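Side-chain contacts in acyl-CoA dehydrogenase (Geobacillus kaustophilus, PDB 2PG0), which probably dehydrogenates acyl chains at the alpha-beta position, using bound FAD, as a member of the acyl-CoA dehydrogenase family: residues N34-E37 against I42-S45; S45-M50 against I161-H166. All blocks are in the same frame, centred on the assembly; numbering follows the deposited sequence.

Contact 1. Residues N34-E37 against I42-S45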
loop_
_atom_site.group_PDB
_atom_site.type_symbol
_atom_site.label_atom_id
_atom_site.label_comp_id
_atom_site.label_asym_id
_atom_site.label_seq_id
_atom_site.Cartn_x
_atom_site.Cartn_y
_atom_site.Cartn_z
ATOM N N ASN A 34 30.615 -12.154 -10.863
ATOM C CA ASN A 34 30.195 -13.358 -10.130
ATOM C C ASN A 34 31.339 -14.013 -9.349
ATOM O O ASN A 34 31.137 -14.498 -8.229
ATOM C CB ASN A 34 29.525 -14.370 -11.074
ATOM C CG ASN A 34 28.183 -13.875 -11.624
ATOM O OD1 ASN A 34 27.719 -12.783 -11.293
ATOM N ND2 ASN A 34 27.557 -14.686 -12.473
ATOM N N ASP A 35 32.538 -14.005 -9.937
ATOM C CA ASP A 35 33.748 -14.497 -9.264
ATOM C C ASP A 35 34.116 -13.648 -8.047
ATOM O O ASP A 35 34.544 -14.172 -7.014
ATOM C CB ASP A 35 34.927 -14.526 -10.236
ATOM C CG ASP A 35 34.880 -15.708 -11.177
ATOM O OD1 ASP A 35 34.057 -16.624 -10.952
ATOM O OD2 ASP A 35 35.684 -15.727 -12.144
ATOM N N TRP A 36 33.950 -12.338 -8.179
ATOM C CA TRP A 36 34.236 -11.424 -7.084
ATOM C C TRP A 36 33.318 -11.708 -5.896
ATOM O O TRP A 36 33.752 -11.692 -4.746
ATOM C CB TRP A 36 34.039 -9.986 -7.528
ATOM C CG TRP A 36 34.971 -9.500 -8.584
ATOM C CD1 TRP A 36 36.139 -10.081 -9.006
ATOM C CD2 TRP A 36 34.826 -8.293 -9.334
ATOM N NE1 TRP A 36 36.719 -9.310 -9.994
ATOM C CE2 TRP A 36 35.938 -8.202 -10.205
ATOM C CE3 TRP A 36 33.861 -7.276 -9.354
ATOM C CZ2 TRP A 36 36.108 -7.132 -11.088
ATOM C CZ3 TRP A 36 34.033 -6.213 -10.232
ATOM C CH2 TRP A 36 35.148 -6.152 -11.085
ATOM N N GLU A 37 32.048 -11.967 -6.188
ATOM C CA GLU A 37 31.086 -12.299 -5.143
ATOM C C GLU A 37 31.466 -13.577 -4.409
ATOM O O GLU A 37 31.372 -13.646 -3.180
ATOM C CB GLU A 37 29.687 -12.409 -5.723
ATOM C CG GLU A 37 29.142 -11.086 -6.169
ATOM C CD GLU A 37 27.660 -11.145 -6.327
ATOM O OE1 GLU A 37 27.196 -11.892 -7.218
ATOM O OE2 GLU A 37 26.963 -10.464 -5.540
ATOM N N ILE A 42 36.515 -7.511 -4.242
ATOM C CA ILE A 42 36.935 -7.091 -5.579
ATOM C C ILE A 42 38.453 -6.846 -5.534
ATOM O O ILE A 42 38.933 -6.106 -4.677
ATOM C CB ILE A 42 36.178 -5.806 -6.037
ATOM C CG1 ILE A 42 34.664 -6.065 -6.098
ATOM C CG2 ILE A 42 36.716 -5.298 -7.398
ATOM C CD1 ILE A 42 33.817 -4.807 -6.311
ATOM N N PRO A 43 39.214 -7.458 -6.461
ATOM C CA PRO A 43 40.674 -7.371 -6.352
ATOM C C PRO A 43 41.197 -5.936 -6.470
ATOM O O PRO A 43 40.633 -5.119 -7.214
ATOM C CB PRO A 43 41.173 -8.237 -7.519
ATOM C CG PRO A 43 40.033 -8.304 -8.479
ATOM C CD PRO A 43 38.785 -8.218 -7.649
ATOM N N ARG A 44 42.260 -5.648 -5.717
ATOM C CA ARG A 44 42.999 -4.385 -5.794
ATOM C C ARG A 44 43.372 -4.006 -7.221
ATOM O O ARG A 44 43.409 -2.826 -7.564
ATOM C CB ARG A 44 44.302 -4.475 -4.991
ATOM C CG ARG A 44 44.195 -4.224 -3.503
ATOM C CD ARG A 44 43.552 -2.876 -3.200
ATOM N NE ARG A 44 44.487 -1.748 -3.131
ATOM C CZ ARG A 44 44.864 -1.155 -1.996
ATOM N NH1 ARG A 44 44.411 -1.587 -0.822
ATOM N NH2 ARG A 44 45.691 -0.123 -2.034
ATOM N N SER A 45 43.679 -5.013 -8.035
ATOM C CA SER A 45 44.062 -4.791 -9.433
ATOM C C SER A 45 42.965 -4.063 -10.222
ATOM O O SER A 45 43.272 -3.277 -11.123
ATOM C CB SER A 45 44.457 -6.110 -10.110
ATOM O OG SER A 45 43.365 -7.010 -10.156
#
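Trp36 offers one face of its indole to Ile42 and Pro43, and both of these partners lie over that same face. The CG2 methyl of Ile42 sits above the six-membered ring, 3.8 Å from its centroid and only 4° off the ring normal, a CH-pi contact of nearly ideal direction. Beside it the other branch of Ile42 approaches the benzo ring near its fusion bond, CG1 lying 3.6 Å from Trp36 CE3, so the forked side chain touches the benzo ring with both arms. Pro43 takes the pyrrole half: its CD lies 3.6 Å from the centroid of the five-membered ring, 27° off the normal, and comes within 3.3 Å of Trp36 NE1. The indole is therefore covered lengthwise by two consecutive residues.

In the alpha-helical N-terminal domain of the acyl-CoA dehydrogenase fold, helix 33-39 is joined here by a short connection to helix 44-52. The backbones come close, Trp36 CA lying 5.3 Å from Ile42 CA. Trp36 has CG anti to its carbonyl carbon (chi1 -65°), which carries the indole across to the returning chain. Replacing Trp36 with alanine is likely to leave the CG2 methyl of Ile42 and the CD of Pro43 without their aromatic surface, opening a gap between the helix and the returning segment.

Farther out, Phe46 meets the Trp36 ring edge-to-face, and Ala212 also touches the indole. Ile42 packs on Leu88.

Contact 2. Residues S45-M50 against I161-H166. With FAD (flavin-adenine dinucleotide), chain C.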
loop_
_atom_site.group_PDB
_atom_site.type_symbol
_atom_site.label_atom_id
_atom_site.label_comp_id
_atom_site.label_asym_id
_atom_site.label_seq_id
_atom_site.Cartn_x
_atom_site.Cartn_y
_atom_site.Cartn_z
ATOM N N SER A 45 43.679 -5.013 -8.035
ATOM C CA SER A 45 44.062 -4.791 -9.433
ATOM C C SER A 45 42.965 -4.063 -10.222
ATOM O O SER A 45 43.272 -3.277 -11.123
ATOM C CB SER A 45 44.457 -6.110 -10.110
ATOM O OG SER A 45 43.365 -7.010 -10.156
ATOM N N PHE A 46 41.699 -4.305 -9.863
ATOM C CA PHE A 46 40.587 -3.589 -10.494
ATOM C C PHE A 46 40.614 -2.089 -10.192
ATOM O O PHE A 46 40.424 -1.276 -11.090
ATOM C CB PHE A 46 39.216 -4.179 -10.121
ATOM C CG PHE A 46 38.064 -3.454 -10.774
ATOM C CD1 PHE A 46 37.751 -3.685 -12.116
ATOM C CD2 PHE A 46 37.328 -2.505 -10.068
ATOM C CE1 PHE A 46 36.699 -3.000 -12.740
ATOM C CE2 PHE A 46 36.270 -1.821 -10.678
ATOM C CZ PHE A 46 35.956 -2.065 -12.018
ATOM N N TRP A 47 40.827 -1.732 -8.926
ATOM C CA TRP A 47 40.998 -0.333 -8.528
ATOM C C TRP A 47 42.175 0.336 -9.250
ATOM O O TRP A 47 42.086 1.499 -9.660
ATOM C CB TRP A 47 41.227 -0.250 -7.021
ATOM C CG TRP A 47 39.988 -0.492 -6.198
ATOM C CD1 TRP A 47 39.409 -1.694 -5.910
ATOM C CD2 TRP A 47 39.196 0.504 -5.541
ATOM N NE1 TRP A 47 38.293 -1.506 -5.112
ATOM C CE2 TRP A 47 38.146 -0.167 -4.869
ATOM C CE3 TRP A 47 39.273 1.901 -5.452
ATOM C CZ2 TRP A 47 37.181 0.514 -4.120
ATOM C CZ3 TRP A 47 38.311 2.578 -4.713
ATOM C CH2 TRP A 47 37.280 1.878 -4.051
ATOM N N ALA A 48 43.274 -0.408 -9.386
ATOM C CA ALA A 48 44.462 0.082 -10.082
ATOM C C ALA A 48 44.134 0.395 -11.543
ATOM O O ALA A 48 44.590 1.407 -12.081
ATOM C CB ALA A 48 45.587 -0.940 -9.991
ATOM N N LYS A 49 43.353 -0.480 -12.178
ATOM C CA LYS A 49 42.906 -0.263 -13.554
ATOM C C LYS A 49 41.976 0.943 -13.643
ATOM O O LYS A 49 42.084 1.749 -14.562
ATOM C CB LYS A 49 42.219 -1.513 -14.111
ATOM C CG LYS A 49 43.170 -2.678 -14.377
ATOM C CD LYS A 49 42.379 -3.969 -14.530
ATOM C CE LYS A 49 43.257 -5.134 -14.913
ATOM N NZ LYS A 49 42.476 -6.411 -14.893
ATOM N N MET A 50 41.069 1.073 -12.675
ATOM C CA MET A 50 40.200 2.246 -12.600
ATOM C C MET A 50 41.024 3.539 -12.497
ATOM O O MET A 50 40.741 4.523 -13.190
ATOM C CB MET A 50 39.222 2.115 -11.421
ATOM C CG MET A 50 38.080 1.111 -11.658
ATOM S SD MET A 50 36.697 1.676 -12.699
ATOM C CE MET A 50 35.917 2.841 -11.564
ATOM N N ILE A 161 31.870 -1.126 8.016
ATOM C CA ILE A 161 32.661 -0.167 7.241
ATOM C C ILE A 161 32.886 -0.646 5.799
ATOM O O ILE A 161 33.529 -1.670 5.562
ATOM C CB ILE A 161 34.010 0.184 7.951
ATOM C CG1 ILE A 161 33.747 0.741 9.362
ATOM C CG2 ILE A 161 34.858 1.164 7.090
ATOM C CD1 ILE A 161 32.630 1.807 9.464
ATOM N N THR A 162 32.330 0.100 4.851
ATOM C CA THR A 162 32.482 -0.185 3.415
ATOM C C THR A 162 33.966 0.007 3.045
ATOM O O THR A 162 34.615 0.916 3.570
ATOM C CB THR A 162 31.567 0.743 2.591
ATOM O OG1 THR A 162 30.201 0.502 2.956
ATOM C CG2 THR A 162 31.721 0.501 1.082
ATOM N N ASN A 163 34.500 -0.858 2.177
ATOM C CA ASN A 163 35.955 -0.870 1.877
ATOM C C ASN A 163 36.776 -1.179 3.135
ATOM O O ASN A 163 37.944 -0.783 3.244
ATOM C CB ASN A 163 36.431 0.475 1.286
ATOM C CG ASN A 163 35.805 0.806 -0.070
ATOM O OD1 ASN A 163 35.305 -0.063 -0.782
ATOM N ND2 ASN A 163 35.863 2.081 -0.437
ATOM N N GLY A 164 36.168 -1.893 4.079
ATOM C CA GLY A 164 36.795 -2.158 5.378
ATOM C C GLY A 164 38.109 -2.924 5.349
ATOM O O GLY A 164 38.959 -2.728 6.217
ATOM N N ILE A 165 38.268 -3.807 4.362
ATOM C CA ILE A 165 39.513 -4.562 4.190
ATOM C C ILE A 165 40.531 -3.804 3.328
ATOM O O ILE A 165 41.694 -3.684 3.714
ATOM C CB ILE A 165 39.260 -5.998 3.642
ATOM C CG1 ILE A 165 38.306 -6.778 4.561
ATOM C CG2 ILE A 165 40.590 -6.770 3.426
ATOM C CD1 ILE A 165 38.724 -6.832 6.039
ATOM N N HIS A 166 40.093 -3.280 2.182
ATOM C CA HIS A 166 41.014 -2.618 1.247
ATOM C C HIS A 166 41.532 -1.257 1.710
ATOM O O HIS A 166 42.636 -0.858 1.335
ATOM C CB HIS A 166 40.376 -2.446 -0.139
ATOM C CG HIS A 166 40.451 -3.660 -1.008
ATOM N ND1 HIS A 166 41.494 -4.562 -0.949
ATOM C CD2 HIS A 166 39.623 -4.104 -1.984
ATOM C CE1 HIS A 166 41.291 -5.521 -1.837
ATOM N NE2 HIS A 166 40.166 -5.263 -2.481
HETATM P PA FAD C . 19.930 1.741 14.579
HETATM O O1A FAD C . 20.203 0.963 15.831
HETATM O O2A FAD C . 20.409 3.169 14.640
HETATM O O5B FAD C . 18.347 1.691 14.255
HETATM C C5B FAD C . 17.665 0.447 14.190
HETATM C C4B FAD C . 16.247 0.709 13.681
HETATM O O4B FAD C . 15.598 1.603 14.572
HETATM C C3B FAD C . 16.271 1.386 12.312
HETATM O O3B FAD C . 15.205 0.927 11.509
HETATM C C2B FAD C . 16.029 2.842 12.633
HETATM O O2B FAD C . 15.475 3.570 11.553
HETATM C C1B FAD C . 15.104 2.717 13.844
HETATM N N9A FAD C . 15.110 3.968 14.624
HETATM C C8A FAD C . 16.147 4.494 15.355
HETATM N N7A FAD C . 15.738 5.665 15.892
HETATM C C5A FAD C . 14.461 5.891 15.512
HETATM C C6A FAD C . 13.573 6.928 15.776
HETATM N N6A FAD C . 13.989 8.012 16.438
HETATM N N1A FAD C . 12.305 6.887 15.230
HETATM C C2A FAD C . 11.908 5.826 14.435
HETATM N N3A FAD C . 12.790 4.789 14.185
HETATM C C4A FAD C . 14.049 4.829 14.712
HETATM N N1 FAD C . 28.516 3.171 8.481
HETATM C C2 FAD C . 29.632 3.975 8.327
HETATM O O2 FAD C . 29.884 4.837 9.172
HETATM N N3 FAD C . 30.471 3.799 7.234
HETATM C C4 FAD C . 30.195 2.822 6.299
HETATM O O4 FAD C . 30.953 2.665 5.339
HETATM C C4X FAD C . 29.059 2.019 6.448
HETATM N N5 FAD C . 28.768 1.036 5.514
HETATM C C5X FAD C . 27.664 0.218 5.671
HETATM C C6 FAD C . 27.416 -0.773 4.729
HETATM C C7 FAD C . 26.304 -1.599 4.871
HETATM C C7M FAD C . 26.072 -2.647 3.819
HETATM C C8 FAD C . 25.441 -1.429 5.970
HETATM C C8M FAD C . 24.223 -2.283 6.189
HETATM C C9 FAD C . 25.699 -0.443 6.913
HETATM C C9A FAD C . 26.810 0.395 6.770
HETATM N N10 FAD C . 27.081 1.400 7.701
HETATM C C10 FAD C . 28.215 2.194 7.550
HETATM C "C1'" FAD C . 26.147 1.685 8.857
HETATM C "C2'" FAD C . 24.764 2.258 8.500
HETATM O "O2'" FAD C . 24.795 3.627 8.152
HETATM C "C3'" FAD C . 23.872 2.057 9.721
HETATM O "O3'" FAD C . 23.514 0.691 9.737
HETATM C "C4'" FAD C . 22.612 2.935 9.749
HETATM O "O4'" FAD C . 22.924 4.305 9.928
HETATM C "C5'" FAD C . 21.640 2.507 10.849
HETATM O "O5'" FAD C . 22.298 2.408 12.098
HETATM P P FAD C . 22.141 1.057 12.954
HETATM O O1P FAD C . 22.477 -0.143 12.106
HETATM O O2P FAD C . 22.998 1.135 14.187
HETATM O O3P FAD C . 20.569 0.962 13.321
#
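Trp47 reaches from helix 44-52 to Asn163 and His166, joining the helical N-terminal domain to the beta-rich middle domain of the acyl-CoA dehydrogenase fold. The second segment leaves strand 151-161 through a type II beta turn, Ile161 to Gly164, with Asn163 at the position of positive phi.

The packing across the interface is made by the indole. Its far, six-membered end meets the Asn163 amide, Trp47 CZ2 lying 3.9 Å from Asn163 OD1 and Trp47 CH2 3.9 Å from Asn163 ND2; the ring and amide planes stand 81° apart. The His166 imidazole comes obliquely toward the pyrrole end, with ring centroids 5.8 Å apart.

Polar bonds fix the groups that Trp47 packs against. Asn163 OD1 bonds to Gln213 NE2, while ND2 gives bonds to Thr125 O and Gly90 O, so both ends of the buried amide are satisfied and its rotation is set. His166 NE2 is hydrogen-bonded to Ile42 O, and Asp214 OD2 accepts from the backbone N of both Ile165 and His166.

Cofactor bonds come from the residue just before Asn163. Thr162 N donates to FAD O4 at 3.0 Å and 166°, nearly straight. With OG1 anti to the carbonyl carbon (chi1 -61°), the Thr162 hydroxyl also turns to the flavin, where OG1 donates to FAD N5 over 3.0 Å.

Contacts 1 and 2 share Ser45 and helix 44-52, and their centres lie 9 Å apart. Several atoms touch between them: the joint is the probable hydrogen bond of Ile42 O with His166 NE2, 2.7 Å long, and Trp36 CH2 packs 3.7 Å from Phe46 CD1. Arg44 NH1 also lies 2.9 Å from His166 O, while Arg44 NH2 forms a salt bridge with Asp168. Contact 2 holds the flavin-binding Thr162 itself, whereas contact 1 lies farther from the flavin: the nearest atoms of the Ile42 and Thr162 side chains are about 9 Å apart, and the nearest atoms of the Ile42 side chain and FAD about 13 Å.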